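Local coordinates for protein probable Rab-related GTPase (Acanthamoeba polyphaga mimivirus, PDB 5XC5) that binds GTP together with a magnesium ion as a Rab-family small GTPase and may take part in protein transport, at residues A[23-28]-A[45-50]; A[99-104]-A[114-119]; A[133-138]-A[146-151]. The protein carries 1 engineered substitution. All blocks are in the same frame, centred on the assembly; numbering follows the deposited sequence.

Contact 1: A[23-28]-A[45-50]; sequences HQFLFN and KQVIAK
Lys45 lies across the ring of Phe25, joining the C-terminal end of helix 18-26 to the edge strand 41-48 of the Ras-type G-domain sheet. The lysine chain is extended throughout, with CG anti to its own backbone N (chi1 -167°), and this brings CD over the aromatic face in a CH-pi contact, 3.7 Å from Phe25 CE2 and 4.1 Å from the ring centroid. Farther along, NZ is 4.8 Å from the same centroid and close to the ring normal, a cation-pi pair. Val47, two residues on along the strand and also directed at the helix, crosses the Phe25 side chain at about a right angle; its CG1 meets the ring obliquely at CZ, 4.1 Å away. Leu26 adds a loose contact, CD2 4.4 Å from Lys45 CB.

Elsewhere the Phe25 ring rests on Leu57 and Ile59 of the neighbouring strand 54-61 and stacks with Phe161 of helix 154-169, so the aromatic wedges between helices and sheet. The lysine thus has an aromatic platform beside its chain and a polar anchor at its tip, where the helix runs out and its last carbonyls can take outside donors. A water by the ammonium accepts from Asn28 ND2 at 3.0 Å. Lys45 NZ donates to the backbone Phe25 O at 2.9 Å, approaching nearly along the C=O axis with a C=O...N angle of 162°.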
loop_
_atom_site.group_PDB
_atom_site.type_symbol
_atom_site.label_atom_id
_atom_site.label_comp_id
_atom_site.label_asym_id
_atom_site.label_seq_id
_atom_site.Cartn_x
_atom_site.Cartn_y
_atom_site.Cartn_z
ATOM N N HIS A 23 -1.933 7.282 7.754
ATOM C CA HIS A 23 -2.452 8.259 8.711
ATOM C C HIS A 23 -3.920 8.549 8.440
ATOM O O HIS A 23 -4.715 8.698 9.374
ATOM C CB HIS A 23 -1.650 9.562 8.635
ATOM C CG HIS A 23 -0.252 9.471 9.178
ATOM N ND1 HIS A 23 0.451 8.288 9.264
ATOM C CD2 HIS A 23 0.571 10.430 9.665
ATOM C CE1 HIS A 23 1.648 8.522 9.773
ATOM N NE2 HIS A 23 1.743 9.815 10.031
ATOM N N GLN A 24 -4.300 8.628 7.164
ATOM C CA GLN A 24 -5.698 8.863 6.829
ATOM C C GLN A 24 -6.571 7.701 7.288
ATOM O O GLN A 24 -7.653 7.909 7.845
ATOM C CB GLN A 24 -5.818 9.088 5.323
ATOM C CG GLN A 24 -7.217 9.444 4.835
ATOM C CD GLN A 24 -7.660 10.824 5.287
ATOM O OE1 GLN A 24 -8.375 10.958 6.272
ATOM N NE2 GLN A 24 -7.236 11.858 4.562
ATOM N N PHE A 25 -6.107 6.465 7.083
ATOM C CA PHE A 25 -6.849 5.300 7.554
ATOM C C PHE A 25 -7.013 5.320 9.069
ATOM O O PHE A 25 -8.066 4.938 9.596
ATOM C CB PHE A 25 -6.147 4.016 7.100
ATOM C CG PHE A 25 -6.786 2.752 7.615
ATOM C CD1 PHE A 25 -8.060 2.384 7.212
ATOM C CD2 PHE A 25 -6.099 1.930 8.492
ATOM C CE1 PHE A 25 -8.648 1.212 7.686
ATOM C CE2 PHE A 25 -6.670 0.765 8.968
ATOM C CZ PHE A 25 -7.950 0.407 8.562
ATOM N N LEU A 26 -5.980 5.759 9.790
ATOM C CA LEU A 26 -6.037 5.784 11.248
ATOM C C LEU A 26 -6.811 6.980 11.795
ATOM O O LEU A 26 -7.468 6.853 12.837
ATOM C CB LEU A 26 -4.620 5.790 11.820
ATOM C CG LEU A 26 -3.727 4.616 11.456
ATOM C CD1 LEU A 26 -2.291 4.938 11.854
ATOM C CD2 LEU A 26 -4.194 3.349 12.128
ATOM N N PHE A 27 -6.753 8.143 11.141
ATOM C CA PHE A 27 -7.279 9.370 11.731
ATOM C C PHE A 27 -8.229 10.085 10.781
ATOM O O PHE A 27 -8.018 10.115 9.566
ATOM C CB PHE A 27 -6.143 10.319 12.130
ATOM C CG PHE A 27 -4.984 9.626 12.790
ATOM C CD1 PHE A 27 -5.169 8.867 13.933
ATOM C CD2 PHE A 27 -3.709 9.707 12.247
ATOM C CE1 PHE A 27 -4.108 8.216 14.533
ATOM C CE2 PHE A 27 -2.641 9.056 12.847
ATOM C CZ PHE A 27 -2.841 8.312 13.987
ATOM N N ASN A 28 -9.261 10.700 11.342
ATOM C CA ASN A 28 -10.325 11.297 10.546
ATOM C C ASN A 28 -10.213 12.816 10.600
ATOM O O ASN A 28 -11.035 13.521 11.192
ATOM C CB ASN A 28 -11.664 10.769 11.023
ATOM C CG ASN A 28 -11.737 9.251 10.945
ATOM O OD1 ASN A 28 -11.412 8.657 9.914
ATOM N ND2 ASN A 28 -12.136 8.614 12.045
ATOM N N LYS A 45 -5.266 -1.411 14.040
ATOM C CA LYS A 45 -6.662 -0.989 14.048
ATOM C C LYS A 45 -7.561 -2.202 13.900
ATOM O O LYS A 45 -7.332 -3.061 13.041
ATOM C CB LYS A 45 -6.953 0.012 12.921
ATOM C CG LYS A 45 -8.302 0.715 13.075
ATOM C CD LYS A 45 -8.510 1.802 12.034
ATOM C CE LYS A 45 -9.743 2.624 12.383
ATOM N NZ LYS A 45 -9.962 3.779 11.476
ATOM N N GLN A 46 -8.594 -2.268 14.732
ATOM C CA GLN A 46 -9.569 -3.344 14.671
ATOM C C GLN A 46 -10.787 -2.878 13.894
ATOM O O GLN A 46 -11.317 -1.789 14.147
ATOM C CB GLN A 46 -9.975 -3.795 16.071
ATOM C CG GLN A 46 -8.950 -4.711 16.698
ATOM C CD GLN A 46 -9.362 -5.215 18.056
ATOM O OE1 GLN A 46 -9.697 -6.387 18.221
ATOM N NE2 GLN A 46 -9.321 -4.334 19.044
ATOM N N VAL A 47 -11.218 -3.706 12.946
ATOM C CA VAL A 47 -12.245 -3.334 11.985
ATOM C C VAL A 47 -13.261 -4.462 11.893
ATOM O O VAL A 47 -12.965 -5.625 12.173
ATOM C CB VAL A 47 -11.636 -3.044 10.595
ATOM C CG1 VAL A 47 -10.745 -1.821 10.660
ATOM C CG2 VAL A 47 -10.835 -4.245 10.098
ATOM N N ILE A 48 -14.473 -4.113 11.486
ATOM C CA ILE A 48 -15.516 -5.104 11.251
ATOM C C ILE A 48 -15.514 -5.459 9.773
ATOM O O ILE A 48 -15.744 -4.594 8.923
ATOM C CB ILE A 48 -16.890 -4.571 11.672
ATOM C CG1 ILE A 48 -16.876 -4.152 13.145
ATOM C CG2 ILE A 48 -17.967 -5.626 11.381
ATOM C CD1 ILE A 48 -18.150 -3.458 13.583
ATOM N N ALA A 49 -15.283 -6.730 9.462
ATOM C CA ALA A 49 -15.307 -7.165 8.075
ATOM C C ALA A 49 -16.736 -7.492 7.645
ATOM O O ALA A 49 -17.656 -7.593 8.460
ATOM C CB ALA A 49 -14.401 -8.377 7.872
ATOM N N LYS A 50 -16.908 -7.682 6.337
ATOM C CA LYS A 50 -18.246 -7.898 5.793
ATOM C C LYS A 50 -18.874 -9.188 6.304
ATOM O O LYS A 50 -20.100 -9.261 6.449
ATOM C CB LYS A 50 -18.214 -7.870 4.267
ATOM C CG LYS A 50 -18.365 -6.480 3.693
ATOM C CD LYS A 50 -19.798 -6.214 3.255
ATOM C CE LYS A 50 -19.897 -4.866 2.566
ATOM N NZ LYS A 50 -18.692 -4.636 1.710
HETATM O O HOH W 1 -10.804 5.984 12.401
#

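Contact 2: A[99-104]-A[114-119]; sequences YWINDL and ILVVAN. With GTP (guanosine-5'-triphosphate), chain B.
Ile101 and Leu104 of helix 91-107 pack on Ile114 and Val116 of strand 113-119 in a buried, wholly apolar helix-on-sheet layer. Ile114 is the hub, and its two branches serve different partners. Its CD1 reaches Leu104 CD2 tip to tip at 3.8 Å and also lies 4.1 Å from Ile101 CG2. Its other branch, CG2, meets the CG1-CD1 arm of Ile101 at a slant, 4.1 Å from Ile101 CD1. In Ile101 the CG2 methyl is anti to the backbone N while CG1 stands beside that N (chi1 -68°), which parts the two branches: CG2 keeps to Ile114 CD1, while CD1 is shared between Ile114 CG2 and Val116. There it meets Val116 CG2 at 4.1 Å, the two side chains crossing at about a right angle.

Helix and strand run nearly antiparallel, at 159° between short axes 11.1 Å apart, because the helix is the return limb of the beta-alpha-beta unit linking the parallel strands 81-87 and 113-119. Phe138 of helix 132-141 adjoins Ile101, and Cys82 adjoins Leu104. At the far end of the strand, Asn119 begins the Asn-Lys-Ile-Asp segment, this protein's version of the NKxD guanine-recognition motif. Its ND2 is hydrogen-bonded to Val16 O of the phosphate-binding loop and lies 3.7 Å from GTP N7, beside the base.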
loop_
_atom_site.group_PDB
_atom_site.type_symbol
_atom_site.label_atom_id
_atom_site.label_comp_id
_atom_site.label_asym_id
_atom_site.label_seq_id
_atom_site.Cartn_x
_atom_site.Cartn_y
_atom_site.Cartn_z
ATOM N N TYR A 99 9.602 -4.400 -8.958
ATOM C CA TYR A 99 10.715 -4.852 -8.135
ATOM C C TYR A 99 10.340 -4.943 -6.670
ATOM O O TYR A 99 10.844 -5.819 -5.957
ATOM C CB TYR A 99 11.943 -3.975 -8.381
ATOM C CG TYR A 99 12.274 -3.925 -9.856
ATOM C CD1 TYR A 99 12.939 -4.979 -10.476
ATOM C CD2 TYR A 99 11.873 -2.846 -10.640
ATOM C CE1 TYR A 99 13.226 -4.943 -11.835
ATOM C CE2 TYR A 99 12.157 -2.802 -11.995
ATOM C CZ TYR A 99 12.829 -3.851 -12.586
ATOM O OH TYR A 99 13.109 -3.809 -13.935
ATOM N N TRP A 100 9.423 -4.089 -6.215
ATOM C CA TRP A 100 8.907 -4.225 -4.857
ATOM C C TRP A 100 8.212 -5.567 -4.673
ATOM O O TRP A 100 8.434 -6.266 -3.675
ATOM C CB TRP A 100 7.935 -3.084 -4.551
ATOM C CG TRP A 100 8.603 -1.780 -4.252
ATOM C CD1 TRP A 100 8.532 -0.644 -4.985
ATOM C CD2 TRP A 100 9.422 -1.486 -3.120
ATOM N NE1 TRP A 100 9.271 0.349 -4.392
ATOM C CE2 TRP A 100 9.824 -0.138 -3.242
ATOM C CE3 TRP A 100 9.860 -2.230 -2.020
ATOM C CZ2 TRP A 100 10.642 0.483 -2.304
ATOM C CZ3 TRP A 100 10.669 -1.613 -1.084
ATOM C CH2 TRP A 100 11.046 -0.265 -1.232
ATOM N N ILE A 101 7.349 -5.935 -5.629
ATOM C CA ILE A 101 6.625 -7.200 -5.537
ATOM C C ILE A 101 7.588 -8.371 -5.660
ATOM O O ILE A 101 7.495 -9.351 -4.910
ATOM C CB ILE A 101 5.510 -7.243 -6.596
ATOM C CG1 ILE A 101 4.415 -6.227 -6.260
ATOM C CG2 ILE A 101 4.917 -8.631 -6.704
ATOM C CD1 ILE A 101 3.335 -6.133 -7.330
ATOM N N ASN A 102 8.544 -8.267 -6.581
ATOM C CA ASN A 102 9.538 -9.322 -6.746
ATOM C C ASN A 102 10.319 -9.540 -5.460
ATOM O O ASN A 102 10.523 -10.681 -5.032
ATOM C CB ASN A 102 10.488 -8.954 -7.882
ATOM C CG ASN A 102 11.623 -9.936 -8.017
ATOM O OD1 ASN A 102 11.439 -11.040 -8.533
ATOM N ND2 ASN A 102 12.808 -9.546 -7.548
ATOM N N ASP A 103 10.745 -8.452 -4.818
ATOM C CA ASP A 103 11.539 -8.556 -3.599
ATOM C C ASP A 103 10.718 -9.112 -2.447
ATOM O O ASP A 103 11.211 -9.934 -1.666
ATOM C CB ASP A 103 12.092 -7.181 -3.241
ATOM C CG ASP A 103 13.234 -6.777 -4.133
ATOM O OD1 ASP A 103 13.565 -7.558 -5.052
ATOM O OD2 ASP A 103 13.795 -5.682 -3.923
ATOM N N LEU A 104 9.478 -8.647 -2.296
ATOM C CA LEU A 104 8.601 -9.223 -1.287
ATOM C C LEU A 104 8.496 -10.732 -1.467
ATOM O O LEU A 104 8.593 -11.491 -0.498
ATOM C CB LEU A 104 7.217 -8.569 -1.371
ATOM C CG LEU A 104 6.096 -9.207 -0.549
ATOM C CD1 LEU A 104 6.353 -9.089 0.938
ATOM C CD2 LEU A 104 4.763 -8.563 -0.912
ATOM N N ILE A 114 -1.880 -9.066 -2.549
ATOM C CA ILE A 114 -1.053 -7.907 -2.863
ATOM C C ILE A 114 -1.934 -6.949 -3.647
ATOM O O ILE A 114 -2.512 -7.333 -4.669
ATOM C CB ILE A 114 0.180 -8.295 -3.688
ATOM C CG1 ILE A 114 1.068 -9.249 -2.895
ATOM C CG2 ILE A 114 0.942 -7.056 -4.080
ATOM C CD1 ILE A 114 2.329 -9.664 -3.655
ATOM N N LEU A 115 -2.059 -5.715 -3.150
ATOM C CA LEU A 115 -2.895 -4.687 -3.759
ATOM C C LEU A 115 -2.010 -3.509 -4.144
ATOM O O LEU A 115 -1.390 -2.887 -3.278
ATOM C CB LEU A 115 -3.989 -4.255 -2.781
ATOM C CG LEU A 115 -4.902 -3.114 -3.236
ATOM C CD1 LEU A 115 -5.571 -3.432 -4.562
ATOM C CD2 LEU A 115 -5.938 -2.842 -2.148
ATOM N N VAL A 116 -1.922 -3.242 -5.449
ATOM C CA VAL A 116 -1.184 -2.092 -5.969
ATOM C C VAL A 116 -2.079 -0.865 -5.867
ATOM O O VAL A 116 -3.215 -0.872 -6.351
ATOM C CB VAL A 116 -0.767 -2.345 -7.426
ATOM C CG1 VAL A 116 -0.176 -1.076 -8.048
ATOM C CG2 VAL A 116 0.220 -3.515 -7.508
ATOM N N VAL A 117 -1.566 0.194 -5.245
ATOM C CA VAL A 117 -2.325 1.419 -5.032
ATOM C C VAL A 117 -1.751 2.488 -5.946
ATOM O O VAL A 117 -0.612 2.935 -5.755
ATOM C CB VAL A 117 -2.276 1.889 -3.571
ATOM C CG1 VAL A 117 -3.076 3.184 -3.385
ATOM C CG2 VAL A 117 -2.785 0.785 -2.648
ATOM N N ALA A 118 -2.547 2.911 -6.923
ATOM C CA ALA A 118 -2.202 4.026 -7.798
ATOM C C ALA A 118 -2.652 5.292 -7.080
ATOM O O ALA A 118 -3.842 5.627 -7.068
ATOM C CB ALA A 118 -2.910 3.855 -9.140
ATOM N N ASN A 119 -1.705 5.980 -6.448
ATOM C CA ASN A 119 -2.003 7.087 -5.554
ATOM C C ASN A 119 -1.794 8.431 -6.245
ATOM O O ASN A 119 -1.169 8.543 -7.306
ATOM C CB ASN A 119 -1.139 7.005 -4.292
ATOM C CG ASN A 119 -1.723 7.780 -3.126
ATOM O OD1 ASN A 119 -2.928 7.934 -3.019
ATOM N ND2 ASN A 119 -0.863 8.267 -2.240
HETATM P PG GTP B . 8.638 7.648 2.281
HETATM O O1G GTP B . 8.323 7.458 3.752
HETATM O O2G GTP B . 9.789 8.586 2.068
HETATM O O3G GTP B . 8.830 6.333 1.556
HETATM O O3B GTP B . 7.400 8.426 1.536
HETATM P PB GTP B . 5.816 8.090 1.653
HETATM O O1B GTP B . 5.456 7.657 3.060
HETATM O O2B GTP B . 5.423 7.111 0.582
HETATM O O3A GTP B . 5.085 9.462 1.213
HETATM P PA GTP B . 4.447 10.567 2.221
HETATM O O1A GTP B . 3.144 10.045 2.836
HETATM O O2A GTP B . 5.521 11.070 3.207
HETATM O "O5'" GTP B . 4.032 11.719 1.151
HETATM C "C5'" GTP B . 5.009 12.398 0.389
HETATM C "C4'" GTP B . 4.437 13.730 -0.097
HETATM O "O4'" GTP B . 3.390 13.440 -1.011
HETATM C "C3'" GTP B . 3.839 14.579 1.009
HETATM O "O3'" GTP B . 4.125 15.950 0.773
HETATM C "C2'" GTP B . 2.350 14.347 0.866
HETATM O "O2'" GTP B . 1.581 15.437 1.318
HETATM C "C1'" GTP B . 2.207 14.114 -0.625
HETATM N N9 GTP B . 1.043 13.254 -0.876
HETATM C C8 GTP B . 0.706 12.090 -0.236
HETATM N N7 GTP B . -0.432 11.605 -0.774
HETATM C C5 GTP B . -0.828 12.459 -1.752
HETATM C C6 GTP B . -1.912 12.459 -2.623
HETATM O O6 GTP B . -2.787 11.575 -2.638
HETATM N N1 GTP B . -2.005 13.510 -3.505
HETATM C C2 GTP B . -1.070 14.522 -3.556
HETATM N N2 GTP B . -1.235 15.496 -4.444
HETATM N N3 GTP B . 0.011 14.529 -2.705
HETATM C C4 GTP B . 0.099 13.500 -1.822
#

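Contact 3: A[133-138]-A[146-151]; sequences NEIKKF and YVFASS. With GTP (guanosine-5'-triphosphate), chain B.
This is a helix-on-strand contact at the edge of the sheet, where Ile135 and Lys136 of helix 132-141 meet Tyr146 and Phe148 of the outermost strand 145-148. It closes the beta-alpha-beta unit that starts from strand 113-119, and the short helix and strand axes run nearly antiparallel, at 154°. Two layers can be told apart. Inside, Ile135 is directed toward the strand: its CD1 comes obliquely to the Phe148 ring, 3.7 Å from CE2, and its CG2 touches Tyr146 CB at 4.0 Å. Outside, Lys136 lies over one face of the Tyr146 ring, with CG 3.5 Å from CZ in a CH-pi contact.

Tyr146 takes chi1 62°, between its backbone N and carbonyl carbon, which turns the ring out beside the lysine. A bend at the last torsion (chi4 -77°) folds the ammonium back to the phenol oxygen; Lys136 NZ and Tyr146 OH are modelled 2.5 Å apart, too short to be taken at face value.

Past the strand, the chain enters the guanine pocket with Ser150 and Ser151, at the position of the family's Ser-Ala-Lys motif. Ser150 OG bonds to Asp122 OD1 of the NKxD-type segment, tying two base-binding loops together. Asn119 ND2 is hydrogen-bonded to Ser151 OG, consistent with steering that hydroxyl's own proton toward the base. Two donors of Ser151 then meet the purine: its backbone N reaches GTP O6 at 2.8 Å, and its OG gives a proton to GTP N7 at 2.6 Å.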
loop_
_atom_site.group_PDB
_atom_site.type_symbol
_atom_site.label_atom_id
_atom_site.label_comp_id
_atom_site.label_asym_id
_atom_site.label_seq_id
_atom_site.Cartn_x
_atom_site.Cartn_y
_atom_site.Cartn_z
ATOM N N ASN A 133 -4.791 1.623 -18.382
ATOM C CA ASN A 133 -4.614 0.348 -19.069
ATOM C C ASN A 133 -3.274 -0.297 -18.731
ATOM O O ASN A 133 -3.193 -1.522 -18.577
ATOM C CB ASN A 133 -4.789 0.531 -20.577
ATOM C CG ASN A 133 -6.248 0.558 -20.986
ATOM O OD1 ASN A 133 -7.144 0.426 -20.144
ATOM N ND2 ASN A 133 -6.500 0.742 -22.282
ATOM N N GLU A 134 -2.211 0.507 -18.594
ATOM C CA GLU A 134 -0.914 -0.045 -18.206
ATOM C C GLU A 134 -0.969 -0.651 -16.812
ATOM O O GLU A 134 -0.366 -1.698 -16.554
ATOM C CB GLU A 134 0.144 1.051 -18.182
ATOM C CG GLU A 134 0.555 1.643 -19.489
ATOM C CD GLU A 134 1.634 2.676 -19.267
ATOM O OE1 GLU A 134 2.812 2.270 -19.144
ATOM O OE2 GLU A 134 1.296 3.877 -19.152
ATOM N N ILE A 135 -1.654 0.028 -15.890
ATOM C CA ILE A 135 -1.789 -0.463 -14.521
ATOM C C ILE A 135 -2.546 -1.785 -14.505
ATOM O O ILE A 135 -2.120 -2.762 -13.877
ATOM C CB ILE A 135 -2.477 0.600 -13.641
ATOM C CG1 ILE A 135 -1.593 1.842 -13.518
ATOM C CG2 ILE A 135 -2.860 0.015 -12.266
ATOM C CD1 ILE A 135 -2.326 3.096 -13.064
ATOM N N LYS A 136 -3.693 -1.832 -15.189
ATOM C CA LYS A 136 -4.475 -3.063 -15.224
ATOM C C LYS A 136 -3.687 -4.205 -15.854
ATOM O O LYS A 136 -3.713 -5.338 -15.354
ATOM C CB LYS A 136 -5.782 -2.835 -15.980
ATOM C CG LYS A 136 -6.769 -1.915 -15.273
ATOM C CD LYS A 136 -7.975 -1.616 -16.153
ATOM C CE LYS A 136 -8.857 -0.539 -15.543
ATOM N NZ LYS A 136 -9.711 -1.049 -14.431
ATOM N N LYS A 137 -2.982 -3.925 -16.952
ATOM C CA LYS A 137 -2.194 -4.962 -17.611
ATOM C C LYS A 137 -1.068 -5.463 -16.712
ATOM O O LYS A 137 -0.839 -6.675 -16.605
ATOM C CB LYS A 137 -1.638 -4.427 -18.928
ATOM C CG LYS A 137 -0.633 -5.352 -19.586
ATOM C CD LYS A 137 -1.262 -6.690 -19.953
ATOM C CE LYS A 137 -0.647 -7.252 -21.226
ATOM N NZ LYS A 137 0.835 -7.318 -21.093
ATOM N N PHE A 138 -0.362 -4.552 -16.039
ATOM C CA PHE A 138 0.673 -4.982 -15.111
ATOM C C PHE A 138 0.108 -5.938 -14.067
ATOM O O PHE A 138 0.688 -6.990 -13.784
ATOM C CB PHE A 138 1.326 -3.773 -14.427
ATOM C CG PHE A 138 2.272 -4.166 -13.338
ATOM C CD1 PHE A 138 3.599 -4.431 -13.629
ATOM C CD2 PHE A 138 1.829 -4.329 -12.032
ATOM C CE1 PHE A 138 4.469 -4.830 -12.639
ATOM C CE2 PHE A 138 2.694 -4.739 -11.033
ATOM C CZ PHE A 138 4.019 -4.989 -11.340
ATOM N N TYR A 146 -5.452 -4.085 -8.082
ATOM C CA TYR A 146 -5.148 -2.664 -8.171
ATOM C C TYR A 146 -6.327 -1.842 -7.670
ATOM O O TYR A 146 -7.478 -2.294 -7.684
ATOM C CB TYR A 146 -4.834 -2.230 -9.612
ATOM C CG TYR A 146 -6.005 -2.442 -10.541
ATOM C CD1 TYR A 146 -6.258 -3.696 -11.085
ATOM C CD2 TYR A 146 -6.882 -1.401 -10.848
ATOM C CE1 TYR A 146 -7.345 -3.919 -11.923
ATOM C CE2 TYR A 146 -7.973 -1.609 -11.686
ATOM C CZ TYR A 146 -8.200 -2.871 -12.219
ATOM O OH TYR A 146 -9.280 -3.087 -13.053
ATOM N N VAL A 147 -6.023 -0.600 -7.284
ATOM C CA VAL A 147 -7.024 0.347 -6.807
ATOM C C VAL A 147 -6.444 1.734 -7.007
ATOM O O VAL A 147 -5.226 1.916 -7.002
ATOM C CB VAL A 147 -7.371 0.060 -5.321
ATOM C CG1 VAL A 147 -6.169 0.297 -4.414
ATOM C CG2 VAL A 147 -8.576 0.874 -4.859
ATOM N N PHE A 148 -7.320 2.727 -7.145
ATOM C CA PHE A 148 -6.916 4.119 -7.313
ATOM C C PHE A 148 -7.275 4.922 -6.069
ATOM O O PHE A 148 -8.364 4.757 -5.505
ATOM C CB PHE A 148 -7.588 4.716 -8.551
ATOM C CG PHE A 148 -7.057 4.154 -9.845
ATOM C CD1 PHE A 148 -7.546 2.953 -10.353
ATOM C CD2 PHE A 148 -6.055 4.806 -10.533
ATOM C CE1 PHE A 148 -7.047 2.423 -11.539
ATOM C CE2 PHE A 148 -5.562 4.293 -11.728
ATOM C CZ PHE A 148 -6.061 3.098 -12.224
ATOM N N ALA A 149 -6.359 5.792 -5.635
ATOM C CA ALA A 149 -6.584 6.516 -4.390
ATOM C C ALA A 149 -5.926 7.890 -4.394
ATOM O O ALA A 149 -5.092 8.218 -5.244
ATOM C CB ALA A 149 -6.090 5.703 -3.186
ATOM N N SER A 150 -6.361 8.711 -3.433
ATOM C CA SER A 150 -5.670 9.921 -3.013
ATOM C C SER A 150 -5.656 9.923 -1.496
ATOM O O SER A 150 -6.704 9.730 -0.874
ATOM C CB SER A 150 -6.411 11.167 -3.494
ATOM O OG SER A 150 -5.859 12.333 -2.890
ATOM N N SER A 151 -4.469 10.131 -0.908
ATOM C CA SER A 151 -4.342 10.164 0.547
ATOM C C SER A 151 -5.266 11.191 1.172
ATOM O O SER A 151 -5.684 11.027 2.326
ATOM C CB SER A 151 -2.909 10.528 0.940
ATOM O OG SER A 151 -1.940 9.723 0.281
HETATM P PG GTP B . 8.638 7.648 2.281
HETATM O O1G GTP B . 8.323 7.458 3.752
HETATM O O2G GTP B . 9.789 8.586 2.068
HETATM O O3G GTP B . 8.830 6.333 1.556
HETATM O O3B GTP B . 7.400 8.426 1.536
HETATM P PB GTP B . 5.816 8.090 1.653
HETATM O O1B GTP B . 5.456 7.657 3.060
HETATM O O2B GTP B . 5.423 7.111 0.582
HETATM O O3A GTP B . 5.085 9.462 1.213
HETATM P PA GTP B . 4.447 10.567 2.221
HETATM O O1A GTP B . 3.144 10.045 2.836
HETATM O O2A GTP B . 5.521 11.070 3.207
HETATM O "O5'" GTP B . 4.032 11.719 1.151
HETATM C "C5'" GTP B . 5.009 12.398 0.389
HETATM C "C4'" GTP B . 4.437 13.730 -0.097
HETATM O "O4'" GTP B . 3.390 13.440 -1.011
HETATM C "C3'" GTP B . 3.839 14.579 1.009
HETATM O "O3'" GTP B . 4.125 15.950 0.773
HETATM C "C2'" GTP B . 2.350 14.347 0.866
HETATM O "O2'" GTP B . 1.581 15.437 1.318
HETATM C "C1'" GTP B . 2.207 14.114 -0.625
HETATM N N9 GTP B . 1.043 13.254 -0.876
HETATM C C8 GTP B . 0.706 12.090 -0.236
HETATM N N7 GTP B . -0.432 11.605 -0.774
HETATM C C5 GTP B . -0.828 12.459 -1.752
HETATM C C6 GTP B . -1.912 12.459 -2.623
HETATM O O6 GTP B . -2.787 11.575 -2.638
HETATM N N1 GTP B . -2.005 13.510 -3.505
HETATM C C2 GTP B . -1.070 14.522 -3.556
HETATM N N2 GTP B . -1.235 15.496 -4.444
HETATM N N3 GTP B . 0.011 14.529 -2.705
HETATM C C4 GTP B . 0.099 13.500 -1.822
#

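How the contacts relate
From the N terminus the contacts follow one another in series; none encloses or crosses another. Contact 1 closes a loop that includes the predicted effector region and ties helix 18-26 to one outer strand. Contact 2 closes the short return from helix 91-107 into strand 113-119, and contact 3 repeats that step with helix 132-141 and strand 145-148, the other outer strand. Contacts 2 and 3 are adjacent: Ala118 N lies 2.9 Å from Val147 O, and Ala118 O equally far from Ala149 N, as parallel neighbours in the sheet, and both reach GTP. Contact 1, its centre about 22 Å from that of contact 3, still joins it through Gln24 NE2 and Ser151 O, 2.8 Å apart.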